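Local coordinates for sensor protein CzcS (Pseudomonas aeruginosa, PDB 5GPO) that acts as a zinc-responsive sensor histidine kinase, probably within a two-component regulatory system, and is represented here by its sensor domain, at residues L81-Q86 / V120-L124; G68-A72 / L124-R128. The contacts are given in a common frame with arbitrary orientation. Numbering follows the deposited sequence.

Interaction 1. Residues L81-Q86 / V120-L124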
ATOM      1  N   LEU B  81      21.406  -3.801  -5.695  1.00 21.85           N
ATOM      2  CA  LEU B  81      20.951  -2.570  -6.338  1.00 17.88           C
ATOM      3  C   LEU B  81      21.671  -1.352  -5.777  1.00 20.28           C
ATOM      4  O   LEU B  81      22.097  -0.473  -6.534  1.00 25.59           O
ATOM      5  CB  LEU B  81      19.438  -2.419  -6.158  1.00 19.95           C
ATOM      6  CG  LEU B  81      18.828  -1.150  -6.742  1.00 22.80           C
ATOM      7  CD1 LEU B  81      19.171  -1.030  -8.203  1.00 22.06           C
ATOM      8  CD2 LEU B  81      17.317  -1.182  -6.547  1.00 19.89           C
ATOM      9  N   LEU B  82      21.809  -1.279  -4.448  1.00 15.26           N
ATOM     10  CA  LEU B  82      22.521  -0.168  -3.833  1.00 19.61           C
ATOM     11  C   LEU B  82      23.966  -0.119  -4.306  1.00 28.11           C
ATOM     12  O   LEU B  82      24.532   0.968  -4.472  1.00 23.59           O
ATOM     13  CB  LEU B  82      22.480  -0.290  -2.307  1.00 21.70           C
ATOM     14  CG  LEU B  82      23.384   0.690  -1.552  1.00 24.29           C
ATOM     15  CD1 LEU B  82      22.938   2.122  -1.860  1.00 25.49           C
ATOM     16  CD2 LEU B  82      23.330   0.423  -0.050  1.00 22.65           C
ATOM     17  N   ALA B  83      24.562  -1.285  -4.555  1.00 26.23           N
ATOM     18  CA  ALA B  83      25.939  -1.318  -5.031  1.00 25.77           C
ATOM     19  C   ALA B  83      26.031  -0.796  -6.458  1.00 28.90           C
ATOM     20  O   ALA B  83      27.000  -0.117  -6.818  1.00 27.02           O
ATOM     21  CB  ALA B  83      26.495  -2.737  -4.932  1.00 27.48           C
ATOM     22  N   ARG B  84      25.024  -1.082  -7.285  1.00 25.52           N
ATOM     23  CA  ARG B  84      25.051  -0.542  -8.640  1.00 31.33           C
ATOM     24  C   ARG B  84      24.901   0.974  -8.631  1.00 26.27           C
ATOM     25  O   ARG B  84      25.547   1.668  -9.424  1.00 29.52           O
ATOM     26  CB  ARG B  84      23.978  -1.210  -9.494  1.00 27.48           C
ATOM     27  CG  ARG B  84      24.352  -2.634  -9.841  1.00 38.17           C
ATOM     28  CD  ARG B  84      23.214  -3.372 -10.510  1.00 39.36           C
ATOM     29  NE  ARG B  84      22.890  -2.824 -11.823  1.00 37.07           N
ATOM     30  CZ  ARG B  84      21.840  -3.212 -12.543  1.00 42.16           C
ATOM     31  NH1 ARG B  84      21.021  -4.135 -12.060  1.00 37.92           N
ATOM     32  NH2 ARG B  84      21.601  -2.667 -13.730  1.00 35.51           N
ATOM     33  N   LEU B  85      24.079   1.512  -7.723  1.00 24.42           N
ATOM     34  CA  LEU B  85      23.929   2.963  -7.612  1.00 24.26           C
ATOM     35  C   LEU B  85      25.243   3.614  -7.192  1.00 33.49           C
ATOM     36  O   LEU B  85      25.664   4.630  -7.758  1.00 34.89           O
ATOM     37  CB  LEU B  85      22.827   3.300  -6.608  1.00 32.04           C
ATOM     38  CG  LEU B  85      21.374   3.023  -6.989  1.00 26.55           C
ATOM     39  CD1 LEU B  85      20.456   3.297  -5.798  1.00 25.11           C
ATOM     40  CD2 LEU B  85      20.956   3.865  -8.185  1.00 30.53           C
ATOM     41  N   GLN B  86      25.911   3.031  -6.195  1.00 31.42           N
ATOM     42  CA  GLN B  86      27.146   3.606  -5.680  1.00 33.69           C
ATOM     43  C   GLN B  86      28.316   3.441  -6.644  1.00 42.16           C
ATOM     44  O   GLN B  86      29.325   4.142  -6.494  1.00 44.33           O
ATOM     45  CB  GLN B  86      27.453   2.989  -4.315  1.00 29.06           C
ATOM     46  CG  GLN B  86      26.384   3.350  -3.280  1.00 38.60           C
ATOM     47  CD  GLN B  86      26.661   2.799  -1.890  1.00 45.47           C
ATOM     48  OE1 GLN B  86      27.263   1.735  -1.733  1.00 40.41           O
ATOM     49  NE2 GLN B  86      26.224   3.531  -0.870  1.00 41.54           N
ATOM     50  N   VAL B 120      19.797  11.220  -0.828  1.00 20.55           N
ATOM     51  CA  VAL B 120      19.260   9.910  -0.488  1.00 19.09           C
ATOM     52  C   VAL B 120      19.345   8.977  -1.686  1.00 20.96           C
ATOM     53  O   VAL B 120      19.360   9.405  -2.849  1.00 19.93           O
ATOM     54  CB  VAL B 120      17.798   9.972   0.038  1.00 16.72           C
ATOM     55  CG1 VAL B 120      17.722  10.735   1.374  1.00 20.31           C
ATOM     56  CG2 VAL B 120      16.811  10.538  -1.026  1.00 15.77           C
ATOM     57  N   GLN B 121      19.418   7.684  -1.389  1.00 15.93           N
ATOM     58  CA  GLN B 121      19.267   6.627  -2.377  1.00 17.13           C
ATOM     59  C   GLN B 121      17.924   5.956  -2.128  1.00 18.59           C
ATOM     60  O   GLN B 121      17.606   5.617  -0.982  1.00 16.13           O
ATOM     61  CB  GLN B 121      20.388   5.588  -2.290  1.00 18.39           C
ATOM     62  CG  GLN B 121      21.815   6.143  -2.329  1.00 21.21           C
ATOM     63  CD  GLN B 121      22.298   6.455  -3.734  1.00 22.66           C
ATOM     64  OE1 GLN B 121      21.505   6.634  -4.653  1.00 28.58           O
ATOM     65  NE2 GLN B 121      23.617   6.514  -3.905  1.00 25.52           N
ATOM     66  N   VAL B 122      17.148   5.769  -3.192  1.00 18.11           N
ATOM     67  CA  VAL B 122      15.759   5.325  -3.106  1.00 18.67           C
ATOM     68  C   VAL B 122      15.673   3.966  -3.773  1.00 19.17           C
ATOM     69  O   VAL B 122      16.014   3.828  -4.953  1.00 21.30           O
ATOM     70  CB  VAL B 122      14.796   6.317  -3.776  1.00 17.20           C
ATOM     71  CG1 VAL B 122      13.345   5.753  -3.756  1.00 19.03           C
ATOM     72  CG2 VAL B 122      14.866   7.686  -3.084  1.00 19.70           C
ATOM     73  N   LEU B 123      15.210   2.972  -3.028  1.00 17.98           N
ATOM     74  CA  LEU B 123      15.114   1.597  -3.503  1.00 17.15           C
ATOM     75  C   LEU B 123      13.646   1.189  -3.466  1.00 19.81           C
ATOM     76  O   LEU B 123      13.087   0.967  -2.385  1.00 18.88           O
ATOM     77  CB  LEU B 123      15.970   0.665  -2.644  1.00 19.01           C
ATOM     78  CG  LEU B 123      17.446   1.034  -2.503  1.00 18.03           C
ATOM     79  CD1 LEU B 123      18.194   0.063  -1.569  1.00 17.82           C
ATOM     80  CD2 LEU B 123      18.136   1.054  -3.847  1.00 23.19           C
ATOM     81  N   LEU B 124      13.021   1.085  -4.636  1.00 18.22           N
ATOM     82  CA  LEU B 124      11.612   0.732  -4.742  1.00 18.88           C
ATOM     83  C   LEU B 124      11.472  -0.665  -5.336  1.00 17.85           C
ATOM     84  O   LEU B 124      11.974  -0.941  -6.437  1.00 18.37           O
ATOM     85  CB  LEU B 124      10.862   1.765  -5.588  1.00 14.15           C
ATOM     86  CG  LEU B 124       9.378   1.547  -5.886  1.00 15.51           C
ATOM     87  CD1 LEU B 124       8.523   1.561  -4.620  1.00 17.04           C
ATOM     88  CD2 LEU B 124       8.921   2.654  -6.853  1.00 18.59           C
TER
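The apolar part of this contact gathers around L123, which enters the face of the helix made by L81, L82 and L85. Its CD2 lies 3.6 Å from CD2 of L81 and 3.8 Å from CD1 of L85, while its CD1 is 4.4 Å from CB of L82. Leucines at i, i+1 and i+4 fall on one side of a helix, and Q121 and L123, two apart in an extended strand, leave the same face of the sheet. Leucine suits this buried surface, where no hydrogen bond crosses between the segments and the contact rests largely on apolar packing.

Q121 supplies a second kind of contact, the packing of a polar side chain by its aliphatic and amide atoms. Its CG is 4.2 Å from CD1 of L82, its OE1 3.7 Å from CD1 of L85, and its NE2 4.2 Å from CG of Q86, near the exposed end. A buried amide needs a partner, and OE1 has one in S111 on the adjacent strand.

The axes of the two segments approach to 9.7 Å at 141°, so the helix runs obliquely antiparallel to the strand. Helix 75-86 therefore covers one face of the sheet, its leucines also touching V93 of strand 93-98 and L56 of strand 51-57. V122, pointing away from this helix, packs against L17 of the second subunit.

Interaction 2. Residues G68-A72 / L124-R128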
ATOM      1  N   GLY B  68       6.455  -0.848   3.913  1.00 18.78           N
ATOM      2  CA  GLY B  68       5.849  -1.594   2.833  1.00 22.00           C
ATOM      3  C   GLY B  68       5.788  -3.071   3.148  1.00 19.29           C
ATOM      4  O   GLY B  68       5.848  -3.484   4.313  1.00 18.06           O
ATOM      5  N   ASP B  69       5.732  -3.863   2.087  1.00 17.45           N
ATOM      6  CA  ASP B  69       5.459  -5.292   2.117  1.00 21.71           C
ATOM      7  C   ASP B  69       6.774  -6.076   2.126  1.00 28.13           C
ATOM      8  O   ASP B  69       7.601  -5.914   1.228  1.00 21.15           O
ATOM      9  CB  ASP B  69       4.624  -5.634   0.881  1.00 21.39           C
ATOM     10  CG  ASP B  69       3.955  -6.986   0.959  1.00 31.04           C
ATOM     11  OD1 ASP B  69       4.559  -7.930   1.523  1.00 25.64           O
ATOM     12  OD2 ASP B  69       2.829  -7.087   0.410  1.00 25.99           O
ATOM     13  N   GLN B  70       6.967  -6.945   3.121  1.00 30.51           N
ATOM     14  CA  GLN B  70       8.202  -7.725   3.112  1.00 33.31           C
ATOM     15  C   GLN B  70       8.207  -8.776   2.010  1.00 27.80           C
ATOM     16  O   GLN B  70       9.280  -9.246   1.628  1.00 25.03           O
ATOM     17  CB  GLN B  70       8.445  -8.397   4.463  1.00 33.48           C
ATOM     18  CG  GLN B  70       9.228  -7.534   5.474  1.00 36.80           C
ATOM     19  CD  GLN B  70      10.653  -7.190   5.062  1.00 37.25           C
ATOM     20  OE1 GLN B  70      11.353  -7.998   4.451  1.00 42.77           O
ATOM     21  NE2 GLN B  70      11.091  -5.968   5.400  1.00 27.75           N
ATOM     22  N   ALA B  71       7.040  -9.176   1.510  1.00 26.24           N
ATOM     23  CA  ALA B  71       7.035 -10.048   0.345  1.00 29.55           C
ATOM     24  C   ALA B  71       7.640  -9.358  -0.871  1.00 33.46           C
ATOM     25  O   ALA B  71       8.130 -10.039  -1.772  1.00 28.45           O
ATOM     26  CB  ALA B  71       5.617 -10.522   0.033  1.00 37.59           C
ATOM     27  N   ALA B  72       7.646  -8.028  -0.905  1.00 30.23           N
ATOM     28  CA  ALA B  72       8.264  -7.299  -2.002  1.00 29.86           C
ATOM     29  C   ALA B  72       9.718  -6.929  -1.735  1.00 32.42           C
ATOM     30  O   ALA B  72      10.339  -6.286  -2.585  1.00 34.87           O
ATOM     31  CB  ALA B  72       7.458  -6.027  -2.317  1.00 24.66           C
ATOM     32  N   LEU B 124      13.021   1.085  -4.636  1.00 18.22           N
ATOM     33  CA  LEU B 124      11.612   0.732  -4.742  1.00 18.88           C
ATOM     34  C   LEU B 124      11.472  -0.665  -5.336  1.00 17.85           C
ATOM     35  O   LEU B 124      11.974  -0.941  -6.437  1.00 18.37           O
ATOM     36  CB  LEU B 124      10.862   1.765  -5.588  1.00 14.15           C
ATOM     37  CG  LEU B 124       9.378   1.547  -5.886  1.00 15.51           C
ATOM     38  CD1 LEU B 124       8.523   1.561  -4.620  1.00 17.04           C
ATOM     39  CD2 LEU B 124       8.921   2.654  -6.853  1.00 18.59           C
ATOM     40  N   SER B 125      10.774  -1.537  -4.620  1.00 21.15           N
ATOM     41  CA  SER B 125      10.681  -2.939  -4.999  1.00 19.73           C
ATOM     42  C   SER B 125       9.222  -3.335  -5.146  1.00 23.72           C
ATOM     43  O   SER B 125       8.343  -2.811  -4.457  1.00 21.56           O
ATOM     44  CB  SER B 125      11.371  -3.839  -3.976  1.00 21.30           C
ATOM     45  OG  SER B 125      12.772  -3.646  -3.983  1.00 33.92           O
ATOM     46  N   SER B 126       8.972  -4.263  -6.061  1.00 24.62           N
ATOM     47  CA  SER B 126       7.620  -4.691  -6.378  0.54 21.71           C
ATOM     48  C   SER B 126       7.594  -6.191  -6.620  1.00 24.93           C
ATOM     49  O   SER B 126       8.503  -6.738  -7.249  1.00 27.51           O
ATOM     50  CB  SER B 126       7.087  -3.973  -7.621  0.54 26.03           C
ATOM     51  OG  SER B 126       7.861  -4.318  -8.758  0.54 24.05           O
ATOM     52  N   GLU B 127       6.543  -6.845  -6.127  1.00 25.92           N
ATOM     53  CA  GLU B 127       6.295  -8.238  -6.471  1.00 31.32           C
ATOM     54  C   GLU B 127       5.833  -8.317  -7.920  1.00 34.83           C
ATOM     55  O   GLU B 127       4.853  -7.668  -8.299  1.00 44.07           O
ATOM     56  CB  GLU B 127       5.209  -8.837  -5.579  1.00 38.18           C
ATOM     57  CG  GLU B 127       5.583  -9.174  -4.160  1.00 44.33           C
ATOM     58  CD  GLU B 127       4.529 -10.066  -3.507  1.00 48.49           C
ATOM     59  OE1 GLU B 127       4.798 -11.272  -3.312  1.00 48.15           O
ATOM     60  OE2 GLU B 127       3.414  -9.571  -3.228  1.00 39.08           O
ATOM     61  N   ARG B 128       6.519  -9.120  -8.727  1.00 37.92           N
ATOM     62  CA  ARG B 128       6.112  -9.330 -10.117  1.00 40.63           C
ATOM     63  C   ARG B 128       4.936 -10.299 -10.208  1.00 44.07           C
ATOM     64  O   ARG B 128       4.044 -10.291  -9.359  1.00 53.91           O
ATOM     65  CB  ARG B 128       7.283  -9.857 -10.956  1.00 43.22           C
ATOM     66  CG  ARG B 128       8.381  -8.835 -11.224  1.00 41.95           C
ATOM     67  CD  ARG B 128       9.438  -9.398 -12.163  1.00 44.45           C
ATOM     68  NE  ARG B 128       8.869  -9.780 -13.455  1.00 44.28           N
ATOM     69  CZ  ARG B 128       9.558 -10.349 -14.441  1.00 47.84           C
ATOM     70  NH1 ARG B 128      10.848 -10.610 -14.291  1.00 48.35           N
ATOM     71  NH2 ARG B 128       8.957 -10.658 -15.582  1.00 53.89           N
TER
HETATM   72  O   HOH W   1       1.021  -8.621  -1.444  1.00 38.03           O
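Two acidic side chains approach each other here: OD2 of D69 and OE2 of E127 are 4.4 Å apart, an unfavourable pairing. A water lies within hydrogen-bonding distance of both, 3.0 Å from OD2 of D69 and 3.1 Å from OE2 of E127, and can donate to either. The backbone NH of G50 also bonds OD2 of D69. The other oxygen of D69, OD1, accepts from N of A71 at 2.8 Å, forming an Asx turn that starts the 3-10 segment; N of A72 then bonds to O of D69 at 3.0 Å.

The small residues A71 and A72 allow close approach. CB of A71 is 3.5 Å from OE1 of E127, and the aliphatic CG of E127 lies 4.1 Å from CB of A72. O of A72 is buried without a hydrogen-bond partner, 3.0 Å from CB of S125.

Backbone hydrogen bonds join D69 to L51 and E127 to G50. The turn links strand 63-68 to helix 75-86, beside an antiparallel sheet of order 2-1-5-4-3, as in PAS-like sensor domains.

In the fold
From the N terminus the chain passes through helices 7-25 and 34-47 and the hairpin of strands 51-57 and 63-68 before reaching the turn 68-72. Helix 75-86 follows, then strands 93-98, 104-113 and 119-127. Interaction 1 closes the inner loop, bringing the end of the helix onto the central strand; interaction 2 closes the outer one, joining the turn before the helix to that strand's last residues. The two are nested; their strand segments overlap at L124, which itself takes part in neither contact, and their centres are about 15 Å apart. Together they hold the connection between strands 63-68 and 93-98 along strand 119-127, which also meets helix 7-25 of the second subunit.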